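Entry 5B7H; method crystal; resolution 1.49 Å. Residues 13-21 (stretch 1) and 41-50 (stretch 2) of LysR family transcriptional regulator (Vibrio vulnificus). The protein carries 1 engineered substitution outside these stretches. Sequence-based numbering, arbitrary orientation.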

# COMPACT_ATOMS: atom_id res chain seq x y z
N SER A 13 -1.46 28.50 -14.67
CA SER A 13 -2.38 27.77 -13.80
C SER A 13 -1.83 26.40 -13.33
O SER A 13 -2.28 25.89 -12.29
CB SER A 13 -3.75 27.59 -14.46
OG SER A 13 -3.66 26.85 -15.68
N MET A 14 -0.89 25.80 -14.08
CA MET A 14 -0.21 24.59 -13.59
C MET A 14 1.04 24.90 -12.81
O MET A 14 2.00 24.12 -12.84
CB MET A 14 0.11 23.60 -14.71
CG MET A 14 -0.97 23.50 -15.66
SD MET A 14 -2.37 22.86 -14.73
CE MET A 14 -2.03 21.14 -14.28
N GLN A 15 1.08 26.04 -12.13
CA GLN A 15 2.18 26.38 -11.26
C GLN A 15 1.71 26.34 -9.82
O GLN A 15 0.52 26.47 -9.51
CB GLN A 15 2.74 27.76 -11.61
CG GLN A 15 3.21 27.86 -13.04
CD GLN A 15 4.33 28.87 -13.21
OE1 GLN A 15 5.10 29.14 -12.28
NE2 GLN A 15 4.43 29.44 -14.41
N GLY A 16 2.66 26.13 -8.93
CA GLY A 16 2.35 26.26 -7.53
C GLY A 16 2.03 24.92 -6.92
O GLY A 16 2.44 23.87 -7.42
N GLN A 17 1.23 24.92 -5.87
CA GLN A 17 1.02 23.71 -5.08
C GLN A 17 -0.42 23.24 -5.23
O GLN A 17 -1.35 24.05 -5.30
CB GLN A 17 1.33 24.04 -3.66
CG GLN A 17 1.18 22.95 -2.69
CD GLN A 17 1.54 23.45 -1.31
OE1 GLN A 17 2.73 23.50 -0.96
NE2 GLN A 17 0.53 23.83 -0.53
N LEU A 18 -0.60 21.92 -5.29
CA LEU A 18 -1.92 21.31 -5.32
C LEU A 18 -1.93 20.19 -4.30
O LEU A 18 -0.97 19.41 -4.26
CB LEU A 18 -2.15 20.75 -6.73
CG LEU A 18 -3.53 20.47 -7.23
CD1 LEU A 18 -4.28 21.80 -7.22
CD2 LEU A 18 -3.39 19.93 -8.65
N LYS A 19 -2.98 20.12 -3.46
CA LYS A 19 -3.22 19.01 -2.54
C LYS A 19 -4.18 18.03 -3.18
O LYS A 19 -5.35 18.33 -3.39
CB LYS A 19 -3.71 19.48 -1.16
CG LYS A 19 -2.68 20.39 -0.46
CD LYS A 19 -3.25 21.07 0.75
CE LYS A 19 -2.20 21.40 1.78
NZ LYS A 19 -2.85 22.04 2.96
N LEU A 20 -3.71 16.82 -3.43
CA LEU A 20 -4.49 15.83 -4.17
C LEU A 20 -4.66 14.59 -3.31
O LEU A 20 -3.68 14.07 -2.77
CB LEU A 20 -3.77 15.47 -5.51
CG LEU A 20 -4.51 14.47 -6.39
CD1 LEU A 20 -4.17 14.81 -7.89
CD2 LEU A 20 -4.11 13.04 -6.08
N GLY A 21 -5.89 14.10 -3.22
CA GLY A 21 -6.21 12.90 -2.47
C GLY A 21 -6.49 11.76 -3.44
O GLY A 21 -7.04 11.97 -4.52
N ARG A 41 6.16 17.89 -17.87
CA ARG A 41 5.24 18.75 -18.58
C ARG A 41 4.85 20.00 -17.79
O ARG A 41 4.57 21.05 -18.39
CB ARG A 41 4.01 17.95 -18.99
CG ARG A 41 4.35 16.88 -20.03
CD ARG A 41 3.13 16.04 -20.39
NE ARG A 41 1.96 16.87 -20.69
CZ ARG A 41 0.76 16.39 -20.99
NH1 ARG A 41 -0.25 17.22 -21.26
NH2 ARG A 41 0.57 15.07 -21.02
N PHE A 42 4.82 19.90 -16.47
CA PHE A 42 4.43 21.01 -15.60
C PHE A 42 5.41 21.06 -14.44
O PHE A 42 5.06 20.76 -13.30
CB PHE A 42 2.99 20.83 -15.11
CG PHE A 42 2.00 20.67 -16.22
CD1 PHE A 42 1.70 21.74 -17.05
CD2 PHE A 42 1.39 19.46 -16.47
CE1 PHE A 42 0.80 21.61 -18.11
CE2 PHE A 42 0.47 19.32 -17.53
CZ PHE A 42 0.19 20.39 -18.34
N PRO A 43 6.64 21.47 -14.71
CA PRO A 43 7.71 21.28 -13.72
C PRO A 43 7.59 22.18 -12.51
O PRO A 43 8.32 21.94 -11.53
CB PRO A 43 8.98 21.58 -14.52
CG PRO A 43 8.52 22.38 -15.69
CD PRO A 43 7.12 21.95 -16.01
N GLN A 44 6.73 23.21 -12.54
CA GLN A 44 6.50 24.08 -11.39
C GLN A 44 5.28 23.69 -10.58
O GLN A 44 4.88 24.44 -9.68
CB GLN A 44 6.39 25.55 -11.81
CG GLN A 44 7.74 26.23 -11.91
CD GLN A 44 8.47 25.76 -13.11
OE1 GLN A 44 7.98 25.91 -14.23
NE2 GLN A 44 9.65 25.16 -12.91
N LEU A 45 4.68 22.54 -10.86
CA LEU A 45 3.56 22.05 -10.08
C LEU A 45 4.06 21.11 -8.99
O LEU A 45 4.71 20.09 -9.30
CB LEU A 45 2.57 21.30 -10.97
CG LEU A 45 1.26 20.89 -10.29
CD1 LEU A 45 0.50 22.09 -9.70
CD2 LEU A 45 0.42 20.18 -11.31
N ASN A 46 3.77 21.45 -7.74
CA ASN A 46 4.18 20.64 -6.60
C ASN A 46 2.93 19.93 -6.11
O ASN A 46 1.94 20.58 -5.76
CB ASN A 46 4.74 21.52 -5.47
CG ASN A 46 6.13 22.02 -5.78
OD1 ASN A 46 6.68 21.72 -6.84
ND2 ASN A 46 6.71 22.77 -4.87
N LEU A 47 2.97 18.59 -6.08
CA LEU A 47 1.79 17.80 -5.76
C LEU A 47 1.96 17.22 -4.37
O LEU A 47 2.73 16.28 -4.18
CB LEU A 47 1.63 16.71 -6.83
CG LEU A 47 0.30 16.14 -7.23
CD1 LEU A 47 -0.69 17.24 -7.60
CD2 LEU A 47 0.57 15.20 -8.40
N LEU A 48 1.23 17.77 -3.38
CA LEU A 48 1.16 17.23 -2.03
C LEU A 48 0.07 16.17 -2.07
O LEU A 48 -0.99 16.40 -2.67
CB LEU A 48 0.80 18.33 -1.02
CG LEU A 48 1.89 19.39 -0.92
CD1 LEU A 48 1.42 20.45 0.03
CD2 LEU A 48 3.14 18.76 -0.29
N LEU A 49 0.33 15.01 -1.52
CA LEU A 49 -0.50 13.83 -1.75
C LEU A 49 -1.06 13.30 -0.45
O LEU A 49 -0.34 13.23 0.57
CB LEU A 49 0.28 12.70 -2.46
CG LEU A 49 0.77 13.07 -3.85
CD1 LEU A 49 1.61 11.89 -4.35
CD2 LEU A 49 -0.42 13.23 -4.76
N ARG A 50 -2.32 12.87 -0.47
CA ARG A 50 -2.98 12.21 0.66
C ARG A 50 -3.64 10.94 0.19
O ARG A 50 -4.38 10.96 -0.80
CB ARG A 50 -4.06 13.17 1.20
CG ARG A 50 -5.07 12.51 2.12
CD ARG A 50 -4.56 12.31 3.49
NE ARG A 50 -3.98 13.55 3.98
CZ ARG A 50 -4.67 14.62 4.42
NH1 ARG A 50 -6.02 14.62 4.46
NH2 ARG A 50 -3.99 15.71 4.81
O HOH W 1 4.48 23.92 -14.23
O HOH W 2 5.01 22.78 -2.32

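Strands 16-21 and 45-50 lie side by side as parallel neighbours in a sheet, their directions 26° apart; the two stretches together bury 822 Å² against each other. Six backbone hydrogen bonds join the stretches in the staggered pattern of parallel strands, the first to Gln44 O just ahead of the second strand: Gly16 N to Gln44 O (2.9 Å), Asn46 N to Gly16 O (2.8 Å), Leu18 N to Asn46 O, Leu48 N to Leu18 O, Leu20 N to Leu48 O and Arg50 N to Leu20 O (each 2.9 Å). CA-H...O contacts fill in between, the shortest from Gly21 CA to Arg50 O (3.1 Å). Gly16 adopts phi/psi of 96/-153°, where a CB would jam against the preceding carbonyl.

One face is a buried leucine layer, apolar and shielded from water: Leu18 CB meets Leu47 CD1 at 3.9 Å, and Leu20 CD2 meets Leu49 CD2 at 3.9 Å. On the other face, Gln17 CD packs on Leu48 CD1 (3.3 Å).

Ahead of the strands, Met14 CB touches Phe42 CD1 (3.4 Å), while the methyl Met14 CE lies over one ring face, apolar against the pi cloud, and reaches Leu45 CD2 (4.0 Å). A type I turn from Phe42 to Leu45, closed by Leu45 N to Phe42 O (3.0 Å), leads into the second strand.

Two waters bridge polar groups: water 1 donates to Met14 O and accepts from Gln44 N; water 2 donates to Gln17 OE1 and accepts from Asn46 ND2.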